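Local coordinates for aminopeptidase N family protein (Idiomarina loihiensis L2TR, PDB 4FGM) that probably acts as a zinc-dependent aminopeptidase of the M61 family, and carries a zinc ion with maleic acid bound in its pocket, at residues V467-D470 with D471-G475; R328-K331 with L332-D335; H128-P131 with E132-L135; L245-R249 with K250-S254. All blocks are in the same frame, centred on the assembly; numbering follows the deposited sequence.

Contact 1: residues V467-D470 with D471-G475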
ATOM      1  N   VAL A 467     -29.117  -0.667  -2.967  1.00 62.96           N
ATOM      2  CA  VAL A 467     -28.598   0.456  -3.728  1.00 60.42           C
ATOM      3  C   VAL A 467     -27.994   1.441  -2.733  1.00 59.74           C
ATOM      4  O   VAL A 467     -28.602   1.747  -1.710  1.00 62.67           O
ATOM      5  CB  VAL A 467     -29.726   1.157  -4.510  1.00 59.67           C
ATOM      6  CG1 VAL A 467     -29.162   2.309  -5.322  1.00 56.06           C
ATOM      7  CG2 VAL A 467     -30.429   0.153  -5.414  1.00 59.06           C
ATOM      8  N   PRO A 468     -26.780   1.937  -3.010  1.00 60.15           N
ATOM      9  CA  PRO A 468     -26.129   2.893  -2.105  1.00 58.06           C
ATOM     10  C   PRO A 468     -26.889   4.217  -2.091  1.00 60.13           C
ATOM     11  O   PRO A 468     -27.736   4.446  -2.950  1.00 64.94           O
ATOM     12  CB  PRO A 468     -24.724   3.019  -2.694  1.00 51.61           C
ATOM     13  CG  PRO A 468     -24.956   2.788  -4.165  1.00 56.39           C
ATOM     14  CD  PRO A 468     -25.920   1.630  -4.170  1.00 59.19           C
ATOM     15  N   VAL A 469     -26.594   5.087  -1.127  1.00 59.53           N
ATOM     16  CA  VAL A 469     -27.289   6.367  -1.045  1.00 60.29           C
ATOM     17  C   VAL A 469     -26.987   7.251  -2.256  1.00 64.41           C
ATOM     18  O   VAL A 469     -27.753   8.158  -2.582  1.00 70.01           O
ATOM     19  CB  VAL A 469     -26.954   7.114   0.280  1.00 62.55           C
ATOM     20  CG1 VAL A 469     -27.227   6.185   1.468  1.00 63.73           C
ATOM     21  CG2 VAL A 469     -25.516   7.601   0.278  1.00 65.03           C
ATOM     22  N   ASP A 470     -25.856   6.987  -2.905  1.00 62.94           N
ATOM     23  CA  ASP A 470     -25.448   7.719  -4.104  1.00 59.53           C
ATOM     24  C   ASP A 470     -24.327   6.945  -4.803  1.00 51.96           C
ATOM     25  O   ASP A 470     -23.799   5.981  -4.252  1.00 48.76           O
ATOM     26  CB  ASP A 470     -25.008   9.161  -3.773  1.00 60.46           C
ATOM     27  CG  ASP A 470     -23.688   9.231  -3.013  1.00 68.07           C
ATOM     28  OD1 ASP A 470     -23.343  10.329  -2.533  1.00 64.19           O
ATOM     29  OD2 ASP A 470     -22.985   8.208  -2.903  1.00 75.05           O
ATOM     30  N   ASP A 471     -23.981   7.359  -6.017  1.00 49.74           N
ATOM     31  CA  ASP A 471     -22.948   6.701  -6.808  1.00 50.67           C
ATOM     32  C   ASP A 471     -21.580   6.595  -6.135  1.00 58.44           C
ATOM     33  O   ASP A 471     -20.799   5.698  -6.455  1.00 63.08           O
ATOM     34  CB  ASP A 471     -22.779   7.436  -8.142  1.00 50.36           C
ATOM     35  CG  ASP A 471     -23.937   7.201  -9.098  1.00 51.79           C
ATOM     36  OD1 ASP A 471     -23.988   6.113  -9.716  1.00 48.98           O
ATOM     37  OD2 ASP A 471     -24.792   8.104  -9.231  1.00 45.65           O
ATOM     38  N   ASN A 472     -21.292   7.505  -5.209  1.00 60.94           N
ATOM     39  CA  ASN A 472     -19.997   7.522  -4.538  1.00 58.56           C
ATOM     40  C   ASN A 472     -19.992   6.932  -3.132  1.00 62.38           C
ATOM     41  O   ASN A 472     -19.027   7.116  -2.388  1.00 50.12           O
ATOM     42  CB  ASN A 472     -19.482   8.961  -4.461  1.00 55.66           C
ATOM     43  CG  ASN A 472     -19.655   9.715  -5.759  1.00 57.07           C
ATOM     44  OD1 ASN A 472     -19.173   9.291  -6.812  1.00 56.12           O
ATOM     45  ND2 ASN A 472     -20.344  10.848  -5.691  1.00 51.94           N
ATOM     46  N   SER A 473     -21.050   6.218  -2.767  1.00 64.27           N
ATOM     47  CA  SER A 473     -21.138   5.656  -1.426  1.00 70.07           C
ATOM     48  C   SER A 473     -21.246   4.147  -1.349  1.00 81.18           C
ATOM     49  O   SER A 473     -21.909   3.627  -0.457  1.00 88.70           O
ATOM     50  CB  SER A 473     -22.323   6.273  -0.674  1.00 72.88           C
ATOM     51  OG  SER A 473     -22.090   7.639  -0.374  1.00 74.73           O
ATOM     52  N   VAL A 474     -20.607   3.434  -2.266  1.00 86.41           N
ATOM     53  CA  VAL A 474     -20.669   1.977  -2.218  1.00 97.27           C
ATOM     54  C   VAL A 474     -19.967   1.518  -0.940  1.00 97.17           C
ATOM     55  O   VAL A 474     -18.740   1.516  -0.865  1.00 96.20           O
ATOM     56  CB  VAL A 474     -19.983   1.338  -3.454  1.00 92.19           C
ATOM     57  CG1 VAL A 474     -20.124  -0.171  -3.409  1.00 87.05           C
ATOM     58  CG2 VAL A 474     -20.607   1.877  -4.731  1.00 95.54           C
ATOM     59  N   GLY A 475     -20.732   1.162   0.084  1.00 97.35           N
ATOM     60  CA  GLY A 475     -20.083   0.734   1.306  1.00 99.64           C
ATOM     61  C   GLY A 475     -20.556  -0.605   1.818  1.00100.58           C
ATOM     62  O   GLY A 475     -21.106  -1.416   1.061  1.00 98.33           O
TER
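Asp470 and Ser473 close a type I beta turn, and the carboxylate of Asp470 folds back over it, with a weak Asx-turn-like bond from Asn472 N. The backbone bond of the turn, from Ser473 N to Asp470 O, measures 3.1 Å and is fairly straight (160°). Followed outward, the Asp470 side chain begins with CB beside the peptide link to Asp471. The next bond sets CG between the backbone N and the carbonyl carbon (chi1 70°), which swings the acid back over the turn and brings Asp470 CG to 3.5 Å from Ser473 OG. Asp470 OD1 is the farther oxygen, 3.7 Å from Ser473 OG. Asp470 OD2 does the gripping: the hydroxyl of Ser473 donates to it, with Ser473 OG 2.7 Å from Asp470 OD2 and lying above the carboxylate plane. The weak, bent bond from Asn472 N reaches Asp470 OD2 at 2.9 Å, whereas the nearby Ser473 N sends its hydrogen to Asp470 O instead. Two donors of unequal strength therefore hold one carboxylate oxygen and limit the rotation of the acid.

The turn lies in the long connection between strands 461-466 and 489-494, the latter in an antiparallel sheet consistent with a PDZ domain. Asp471 accepts the amides of Phe487, Gly488 and Ala489, and Asn472 OD1 that of Tyr491, tying the turn to the start of that sheet. Before the turn, Pro468 CB packs 3.6 Å from Ser473 O. The serine hydroxyl also has an apolar neighbour, with Val469 CG2 3.5 Å from Ser473 OG.

Contact 2: residues R328-K331 with L332-D335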
ATOM      1  N   ARG A 328     -17.788  -2.801  13.414  1.00 48.99           N
ATOM      2  CA  ARG A 328     -16.835  -2.044  12.612  1.00 49.61           C
ATOM      3  C   ARG A 328     -16.147  -2.957  11.615  1.00 51.75           C
ATOM      4  O   ARG A 328     -15.976  -2.604  10.442  1.00 50.19           O
ATOM      5  CB  ARG A 328     -15.773  -1.396  13.502  1.00 54.09           C
ATOM      6  CG  ARG A 328     -16.218  -0.092  14.108  1.00 62.22           C
ATOM      7  CD  ARG A 328     -15.122   0.550  14.926  1.00 64.88           C
ATOM      8  NE  ARG A 328     -15.419   1.959  15.151  1.00 65.98           N
ATOM      9  CZ  ARG A 328     -15.436   2.880  14.193  1.00 64.22           C
ATOM     10  NH1 ARG A 328     -15.167   2.545  12.940  1.00 59.73           N
ATOM     11  NH2 ARG A 328     -15.732   4.139  14.487  1.00 68.32           N
ATOM     12  N   TYR A 329     -15.750  -4.135  12.081  1.00 50.16           N
ATOM     13  CA  TYR A 329     -15.071  -5.072  11.205  1.00 53.02           C
ATOM     14  C   TYR A 329     -15.924  -5.485  10.009  1.00 52.85           C
ATOM     15  O   TYR A 329     -15.451  -5.472   8.866  1.00 50.00           O
ATOM     16  CB  TYR A 329     -14.633  -6.330  11.960  1.00 47.23           C
ATOM     17  CG  TYR A 329     -14.053  -7.340  11.004  1.00 47.64           C
ATOM     18  CD1 TYR A 329     -12.836  -7.093  10.361  1.00 48.76           C
ATOM     19  CD2 TYR A 329     -14.784  -8.460  10.618  1.00 48.97           C
ATOM     20  CE1 TYR A 329     -12.374  -7.921   9.355  1.00 49.87           C
ATOM     21  CE2 TYR A 329     -14.332  -9.296   9.609  1.00 48.44           C
ATOM     22  CZ  TYR A 329     -13.129  -9.017   8.975  1.00 51.11           C
ATOM     23  OH  TYR A 329     -12.709  -9.803   7.925  1.00 50.49           O
ATOM     24  N   LEU A 330     -17.177  -5.854  10.271  1.00 46.21           N
ATOM     25  CA  LEU A 330     -18.067  -6.292   9.195  1.00 49.21           C
ATOM     26  C   LEU A 330     -18.402  -5.184   8.205  1.00 50.84           C
ATOM     27  O   LEU A 330     -18.724  -5.462   7.050  1.00 49.72           O
ATOM     28  CB  LEU A 330     -19.354  -6.909   9.766  1.00 48.52           C
ATOM     29  CG  LEU A 330     -19.220  -8.335  10.325  1.00 50.48           C
ATOM     30  CD1 LEU A 330     -20.569  -8.803  10.848  1.00 51.07           C
ATOM     31  CD2 LEU A 330     -18.722  -9.287   9.238  1.00 44.69           C
ATOM     32  N   LYS A 331     -18.334  -3.935   8.652  1.00 50.45           N
ATOM     33  CA  LYS A 331     -18.595  -2.827   7.750  1.00 54.78           C
ATOM     34  C   LYS A 331     -17.419  -2.805   6.775  1.00 55.21           C
ATOM     35  O   LYS A 331     -17.601  -2.667   5.565  1.00 54.66           O
ATOM     36  CB  LYS A 331     -18.667  -1.498   8.503  1.00 66.20           C
ATOM     37  CG  LYS A 331     -18.779  -0.295   7.570  1.00 77.40           C
ATOM     38  CD  LYS A 331     -18.532   1.013   8.303  1.00 90.62           C
ATOM     39  CE  LYS A 331     -18.362   2.167   7.325  1.00 97.64           C
ATOM     40  NZ  LYS A 331     -18.048   3.452   8.020  1.00 97.99           N
ATOM     41  N   LEU A 332     -16.212  -2.961   7.315  1.00 46.11           N
ATOM     42  CA  LEU A 332     -15.008  -2.978   6.495  1.00 46.76           C
ATOM     43  C   LEU A 332     -15.052  -4.148   5.516  1.00 46.92           C
ATOM     44  O   LEU A 332     -14.602  -4.030   4.373  1.00 54.52           O
ATOM     45  CB  LEU A 332     -13.758  -3.092   7.379  1.00 45.93           C
ATOM     46  CG  LEU A 332     -13.391  -1.869   8.230  1.00 46.30           C
ATOM     47  CD1 LEU A 332     -12.265  -2.223   9.201  1.00 40.93           C
ATOM     48  CD2 LEU A 332     -12.986  -0.713   7.322  1.00 36.07           C
ATOM     49  N   LEU A 333     -15.598  -5.278   5.966  1.00 42.01           N
ATOM     50  CA  LEU A 333     -15.699  -6.468   5.125  1.00 45.35           C
ATOM     51  C   LEU A 333     -16.682  -6.213   3.991  1.00 46.40           C
ATOM     52  O   LEU A 333     -16.418  -6.538   2.832  1.00 47.25           O
ATOM     53  CB  LEU A 333     -16.173  -7.671   5.944  1.00 51.44           C
ATOM     54  CG  LEU A 333     -15.438  -8.998   5.716  1.00 60.49           C
ATOM     55  CD1 LEU A 333     -16.201 -10.123   6.409  1.00 57.46           C
ATOM     56  CD2 LEU A 333     -15.306  -9.280   4.233  1.00 61.84           C
ATOM     57  N   GLY A 334     -17.825  -5.635   4.335  1.00 46.39           N
ATOM     58  CA  GLY A 334     -18.821  -5.327   3.327  1.00 51.50           C
ATOM     59  C   GLY A 334     -18.279  -4.331   2.322  1.00 53.67           C
ATOM     60  O   GLY A 334     -18.601  -4.414   1.137  1.00 57.21           O
ATOM     61  N   ASP A 335     -17.449  -3.396   2.783  1.00 50.17           N
ATOM     62  CA  ASP A 335     -16.857  -2.402   1.885  1.00 58.54           C
ATOM     63  C   ASP A 335     -16.064  -3.139   0.815  1.00 55.84           C
ATOM     64  O   ASP A 335     -16.260  -2.929  -0.378  1.00 51.02           O
ATOM     65  CB  ASP A 335     -15.907  -1.452   2.639  1.00 68.35           C
ATOM     66  CG  ASP A 335     -16.640  -0.344   3.391  1.00 78.79           C
ATOM     67  OD1 ASP A 335     -17.875  -0.227   3.248  1.00 77.54           O
ATOM     68  OD2 ASP A 335     -15.971   0.418   4.127  1.00 83.07           O
TER
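Tyr329 and Leu333, one helical turn apart, lay their side chains across each other at a slant at the phenol end of the ring. Tyr329 CG stands anti to the backbone N (chi1 175°), which carries the ring along the helix so that Tyr329 OH reaches 3.6 Å from Leu333 CG. Leu333 CD1 sits 3.8 Å from Tyr329 CE2, approaching the ring obliquely. The same methyl has a second neighbour, Leu330 CD2 at 3.9 Å from Leu333 CD1, so one leucine branch is shared by residues three and four places before it. Leu332 turns elsewhere, its CG packed 3.5 Å from Arg328 O. Beneath the side chains run the i to i+4 bonds of an alpha helix, among them Leu333 N to Tyr329 O at 2.9 Å. Lys331 extends fully, but its ammonium makes a salt bridge with Asp262, which Arg328 NH1 shares; Lys331 NZ and Asp335 OD2 stay 5.4 Å apart. Helix 326-342 is thereby joined to the start of helix 262-277 by charge, while Tyr329 packs on Tyr312, Asp315 and His319 of helix 308-320, and Leu330 and Leu333 meet Leu585 and Trp584 near the C-terminus.

Contact 3: residues H128-P131 with E132-L135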
ATOM      1  N   HIS A 128      25.274  13.017   7.433  1.00 41.55           N
ATOM      2  CA  HIS A 128      25.749  14.268   8.018  1.00 44.28           C
ATOM      3  C   HIS A 128      24.578  15.219   8.244  1.00 47.51           C
ATOM      4  O   HIS A 128      23.646  15.282   7.432  1.00 46.32           O
ATOM      5  CB  HIS A 128      26.782  14.915   7.085  1.00 42.88           C
ATOM      6  CG  HIS A 128      27.956  14.031   6.791  1.00 53.35           C
ATOM      7  ND1 HIS A 128      29.053  13.947   7.622  1.00 55.93           N
ATOM      8  CD2 HIS A 128      28.171  13.138   5.797  1.00 53.77           C
ATOM      9  CE1 HIS A 128      29.890  13.039   7.155  1.00 52.24           C
ATOM     10  NE2 HIS A 128      29.379  12.531   6.048  1.00 51.33           N
ATOM     11  N   ALA A 129      24.622  15.954   9.353  1.00 46.95           N
ATOM     12  CA  ALA A 129      23.563  16.905   9.677  1.00 44.03           C
ATOM     13  C   ALA A 129      23.492  17.999   8.627  1.00 44.92           C
ATOM     14  O   ALA A 129      24.504  18.399   8.053  1.00 39.26           O
ATOM     15  CB  ALA A 129      23.811  17.534  11.047  1.00 38.82           C
ATOM     16  N   PRO A 130      22.283  18.479   8.333  1.00 43.31           N
ATOM     17  CA  PRO A 130      22.209  19.542   7.335  1.00 42.70           C
ATOM     18  C   PRO A 130      22.631  20.846   8.017  1.00 41.60           C
ATOM     19  O   PRO A 130      22.103  21.206   9.069  1.00 43.46           O
ATOM     20  CB  PRO A 130      20.738  19.526   6.929  1.00 44.37           C
ATOM     21  CG  PRO A 130      20.051  19.065   8.166  1.00 38.37           C
ATOM     22  CD  PRO A 130      20.943  17.969   8.677  1.00 34.40           C
ATOM     23  N   PRO A 131      23.600  21.564   7.434  1.00 42.78           N
ATOM     24  CA  PRO A 131      24.063  22.821   8.028  1.00 44.16           C
ATOM     25  C   PRO A 131      22.920  23.762   8.389  1.00 43.28           C
ATOM     26  O   PRO A 131      22.991  24.496   9.377  1.00 44.24           O
ATOM     27  CB  PRO A 131      24.963  23.402   6.939  1.00 42.19           C
ATOM     28  CG  PRO A 131      25.529  22.183   6.303  1.00 46.17           C
ATOM     29  CD  PRO A 131      24.313  21.286   6.177  1.00 39.12           C
ATOM     30  N   GLU A 132      21.859  23.728   7.591  1.00 42.30           N
ATOM     31  CA  GLU A 132      20.714  24.605   7.809  1.00 44.66           C
ATOM     32  C   GLU A 132      19.736  24.102   8.855  1.00 44.35           C
ATOM     33  O   GLU A 132      18.801  24.822   9.212  1.00 45.57           O
ATOM     34  CB  GLU A 132      19.966  24.817   6.494  1.00 43.56           C
ATOM     35  CG  GLU A 132      20.850  25.289   5.349  1.00 49.46           C
ATOM     36  CD  GLU A 132      20.171  25.151   3.991  1.00 59.00           C
ATOM     37  OE1 GLU A 132      19.318  25.997   3.649  1.00 60.58           O
ATOM     38  OE2 GLU A 132      20.486  24.184   3.268  1.00 58.62           O
ATOM     39  N   ALA A 133      19.946  22.879   9.347  1.00 37.58           N
ATOM     40  CA  ALA A 133      19.049  22.287  10.343  1.00 39.25           C
ATOM     41  C   ALA A 133      19.767  21.262  11.202  1.00 45.32           C
ATOM     42  O   ALA A 133      19.367  20.097  11.264  1.00 44.77           O
ATOM     43  CB  ALA A 133      17.853  21.629   9.645  1.00 41.91           C
ATOM     44  N   PRO A 134      20.824  21.687  11.904  1.00 42.37           N
ATOM     45  CA  PRO A 134      21.576  20.758  12.752  1.00 39.58           C
ATOM     46  C   PRO A 134      20.822  20.141  13.931  1.00 40.07           C
ATOM     47  O   PRO A 134      21.185  19.061  14.386  1.00 42.72           O
ATOM     48  CB  PRO A 134      22.788  21.591  13.179  1.00 38.39           C
ATOM     49  CG  PRO A 134      22.246  22.980  13.207  1.00 40.07           C
ATOM     50  CD  PRO A 134      21.387  23.049  11.972  1.00 42.32           C
ATOM     51  N   LEU A 135      19.778  20.805  14.426  1.00 40.37           N
ATOM     52  CA  LEU A 135      19.019  20.254  15.558  1.00 42.82           C
ATOM     53  C   LEU A 135      18.041  19.129  15.193  1.00 48.08           C
ATOM     54  O   LEU A 135      17.445  18.511  16.078  1.00 48.73           O
ATOM     55  CB  LEU A 135      18.254  21.359  16.301  1.00 47.44           C
ATOM     56  CG  LEU A 135      19.018  22.269  17.278  1.00 56.00           C
ATOM     57  CD1 LEU A 135      20.036  21.438  18.049  1.00 53.04           C
ATOM     58  CD2 LEU A 135      19.719  23.386  16.535  1.00 63.95           C
TER
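The planar carbonyl group of Pro130 has Ala133 N above one face, well out of the plane, donating to Pro130 O at 2.7 Å (N-H...O 159°) and closing the turn. Pro134 CD comes in close to the plane, beyond the oxygen, 3.5 Å from Pro130 O. The imide nitrogen of Pro134 has no hydrogen to give, so within 132-135 the hydrogen comes from the amide of Ala133. The pyrrolidine ring of Pro130 in turn leans on Ala133, with Pro130 CG 3.3 Å from Ala133 O and 3.7 Å from Ala133 CB. Pro131, at the second position of the turn, has a phi of -49° that its ring closure favours there, and Pro131 O approaches Pro134 CD at 3.4 Å. Glu132 follows at the solvent-facing third position; its carboxylate is held by the amide of Leu11. Pro130 also packs against Trp136 and Trp152, and Trp152 NE1 donates to Pro134 O. Three prolines in five residues thus leave few amide donors and stiffen the backbone. The whole is a type I beta turn, with proline at its second position, linking strands 123-127 and 137-140 of the Peptidase M61 N-terminal domain.

Contact 4: residues L245-R249 with K250-S254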
ATOM      1  N   LEU A 245       5.296   5.526   6.350  1.00 40.52           N
ATOM      2  CA  LEU A 245       3.885   5.835   6.184  1.00 39.57           C
ATOM      3  C   LEU A 245       3.621   7.307   5.923  1.00 39.19           C
ATOM      4  O   LEU A 245       4.326   8.179   6.425  1.00 41.74           O
ATOM      5  CB  LEU A 245       3.115   5.454   7.448  1.00 42.21           C
ATOM      6  CG  LEU A 245       3.359   4.096   8.098  1.00 41.34           C
ATOM      7  CD1 LEU A 245       2.709   4.093   9.489  1.00 39.73           C
ATOM      8  CD2 LEU A 245       2.801   2.982   7.203  1.00 32.36           C
ATOM      9  N   LEU A 246       2.589   7.572   5.135  1.00 40.77           N
ATOM     10  CA  LEU A 246       2.159   8.937   4.866  1.00 41.56           C
ATOM     11  C   LEU A 246       0.690   8.900   5.255  1.00 40.70           C
ATOM     12  O   LEU A 246      -0.088   8.158   4.663  1.00 38.74           O
ATOM     13  CB  LEU A 246       2.291   9.290   3.389  1.00 41.75           C
ATOM     14  CG  LEU A 246       1.733  10.679   3.061  1.00 44.62           C
ATOM     15  CD1 LEU A 246       2.530  11.747   3.805  1.00 38.62           C
ATOM     16  CD2 LEU A 246       1.783  10.907   1.555  1.00 44.02           C
ATOM     17  N   CYS A 247       0.312   9.669   6.268  1.00 40.98           N
ATOM     18  CA  CYS A 247      -1.078   9.669   6.705  1.00 38.58           C
ATOM     19  C   CYS A 247      -1.643  11.059   6.925  1.00 36.21           C
ATOM     20  O   CYS A 247      -0.910  12.040   7.024  1.00 40.29           O
ATOM     21  CB  CYS A 247      -1.231   8.857   7.993  1.00 41.40           C
ATOM     22  SG  CYS A 247      -0.571   9.685   9.432  1.00 56.94           S
ATOM     23  N   SER A 248      -2.967  11.128   7.013  1.00 38.54           N
ATOM     24  CA  SER A 248      -3.656  12.393   7.228  1.00 38.49           C
ATOM     25  C   SER A 248      -3.670  12.721   8.711  1.00 40.93           C
ATOM     26  O   SER A 248      -3.817  11.838   9.558  1.00 39.31           O
ATOM     27  CB  SER A 248      -5.077  12.303   6.686  1.00 39.68           C
ATOM     28  OG  SER A 248      -5.044  11.975   5.310  1.00 44.57           O
ATOM     29  N   ARG A 249      -3.515  14.001   9.014  1.00 42.13           N
ATOM     30  CA  ARG A 249      -3.476  14.474  10.388  1.00 39.34           C
ATOM     31  C   ARG A 249      -4.729  14.097  11.172  1.00 38.89           C
ATOM     32  O   ARG A 249      -4.685  13.965  12.395  1.00 35.75           O
ATOM     33  CB  ARG A 249      -3.277  15.983  10.388  1.00 37.02           C
ATOM     34  CG  ARG A 249      -2.846  16.588  11.708  1.00 46.13           C
ATOM     35  CD  ARG A 249      -2.252  17.979  11.467  1.00 47.78           C
ATOM     36  NE  ARG A 249      -2.951  18.645  10.378  1.00 49.93           N
ATOM     37  CZ  ARG A 249      -2.398  18.984   9.222  1.00 46.90           C
ATOM     38  NH1 ARG A 249      -1.121  18.740   8.982  1.00 42.23           N
ATOM     39  NH2 ARG A 249      -3.147  19.529   8.284  1.00 53.62           N
ATOM     40  N   LYS A 250      -5.845  13.916  10.473  1.00 34.10           N
ATOM     41  CA  LYS A 250      -7.085  13.552  11.152  1.00 38.24           C
ATOM     42  C   LYS A 250      -7.104  12.084  11.569  1.00 43.26           C
ATOM     43  O   LYS A 250      -7.951  11.676  12.351  1.00 40.85           O
ATOM     44  CB  LYS A 250      -8.302  13.849  10.270  1.00 42.86           C
ATOM     45  CG  LYS A 250      -8.304  13.154   8.914  1.00 42.68           C
ATOM     46  CD  LYS A 250      -9.600  13.439   8.178  1.00 49.15           C
ATOM     47  CE  LYS A 250      -9.509  13.111   6.692  1.00 62.26           C
ATOM     48  NZ  LYS A 250      -9.247  11.674   6.433  1.00 63.11           N
ATOM     49  N   ASP A 251      -6.163  11.296  11.059  1.00 43.48           N
ATOM     50  CA  ASP A 251      -6.106   9.874  11.393  1.00 38.13           C
ATOM     51  C   ASP A 251      -5.373   9.608  12.706  1.00 45.35           C
ATOM     52  O   ASP A 251      -5.447   8.506  13.250  1.00 50.01           O
ATOM     53  CB  ASP A 251      -5.420   9.086  10.269  1.00 36.89           C
ATOM     54  CG  ASP A 251      -6.120   9.246   8.928  1.00 47.96           C
ATOM     55  OD1 ASP A 251      -7.334   9.548   8.923  1.00 46.65           O
ATOM     56  OD2 ASP A 251      -5.459   9.055   7.879  1.00 56.74           O
ATOM     57  N   LEU A 252      -4.660  10.610  13.209  1.00 44.70           N
ATOM     58  CA  LEU A 252      -3.917  10.454  14.448  1.00 43.66           C
ATOM     59  C   LEU A 252      -4.728  11.030  15.589  1.00 46.48           C
ATOM     60  O   LEU A 252      -4.691  12.232  15.857  1.00 54.47           O
ATOM     61  CB  LEU A 252      -2.558  11.149  14.342  1.00 42.23           C
ATOM     62  CG  LEU A 252      -1.634  10.585  13.251  1.00 45.94           C
ATOM     63  CD1 LEU A 252      -0.331  11.359  13.250  1.00 48.45           C
ATOM     64  CD2 LEU A 252      -1.354   9.107  13.490  1.00 43.75           C
ATOM     65  N   ILE A 253      -5.456  10.148  16.263  1.00 43.10           N
ATOM     66  CA  ILE A 253      -6.328  10.513  17.366  1.00 46.06           C
ATOM     67  C   ILE A 253      -5.653  11.351  18.465  1.00 46.90           C
ATOM     68  O   ILE A 253      -4.512  11.094  18.864  1.00 38.89           O
ATOM     69  CB  ILE A 253      -6.981   9.227  17.941  1.00 39.87           C
ATOM     70  CG1 ILE A 253      -8.133   9.592  18.871  1.00 51.27           C
ATOM     71  CG2 ILE A 253      -5.939   8.363  18.626  1.00 38.02           C
ATOM     72  CD1 ILE A 253      -9.148   8.473  19.016  1.00 54.99           C
ATOM     73  N   SER A 254      -6.368  12.375  18.930  1.00 45.25           N
ATOM     74  CA  SER A 254      -5.859  13.274  19.958  1.00 49.18           C
ATOM     75  C   SER A 254      -6.237  12.837  21.373  1.00 50.50           C
ATOM     76  O   SER A 254      -7.035  11.915  21.568  1.00 50.40           O
ATOM     77  CB  SER A 254      -6.376  14.695  19.714  1.00 53.73           C
ATOM     78  OG  SER A 254      -7.773  14.782  19.929  1.00 54.92           O
TER
HETATM   79  O   HOH W   1      -6.685   8.952   5.021  1.00 71.51           O
HETATM   80  O   HOH W   2      -3.336  14.641  14.712  1.00 40.40           O
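Ser248 and Asp251 meet where strand 242-248, of the five-stranded sheet of the probable thermolysin-like catalytic domain, runs out into a tight turn. The first shell is a reciprocal pair. Asp251 N donates to Ser248 O at 2.8 Å, with the donor well above the carbonyl plane, while the Asp251 carboxylate bends back so that Asp251 OD2 receives a weak bond from Ser248 N at 3.4 Å. Asp251 CG is placed anti to its own carbonyl carbon (chi1 -58°), which points the acid back at the strand end and sets Asp251 OD2 3.5 Å from Ser248 CB. A second three-residue step overlaps the first: Leu252 N bonds weakly to Arg249 O at 3.5 Å. Beneath the turn, Cys247 SG packs 4.1 Å from Leu252 CG. Cys247 also touches Thr227, and Leu252 touches Val229, both of strand 222-230, as well as Phe267 of helix 262-277.

Further out, several groups position these partners. The amide of Gly233 donates to Ser248 OG and orients the hydroxyl. Lys250 curls at its tip to form a long salt bridge with Asp251 OD1, and its ammonium also reaches Asn263 in a weak bond; this would tend to favour a charged carboxylate. Water 1 donates to Asp251 OD2 at 3.1 Å and makes a weak hydrogen bond with Ser248 OG. A second water bridges two backbone carbonyls, donating to Arg249 O at 2.8 Å and to Leu252 O at 3.0 Å.

In the fold
All four are local contacts in different parts of the fold: contact 2 lies within one helix, contact 4 at the end of a strand, contacts 1 and 3 in loops joining strands. Contact 4 is the most buried and the nearest the chain centre; contact 3, its centre about 31 Å from the centre of the chain, has the most exposed residues. Contacts 1 and 2 touch, Gly475 C lying 3.1 Å from Asp335 OD1, and Val474 packs on helix 326-342. Contacts 2 and 4 both lean on helix 262-277. Chemistry follows place: aspartates accept amides in contact 1 and, weakly, one amide plus a water in contact 4; apolar side chains and helix bonds make contact 2; proline rings dominate contact 3.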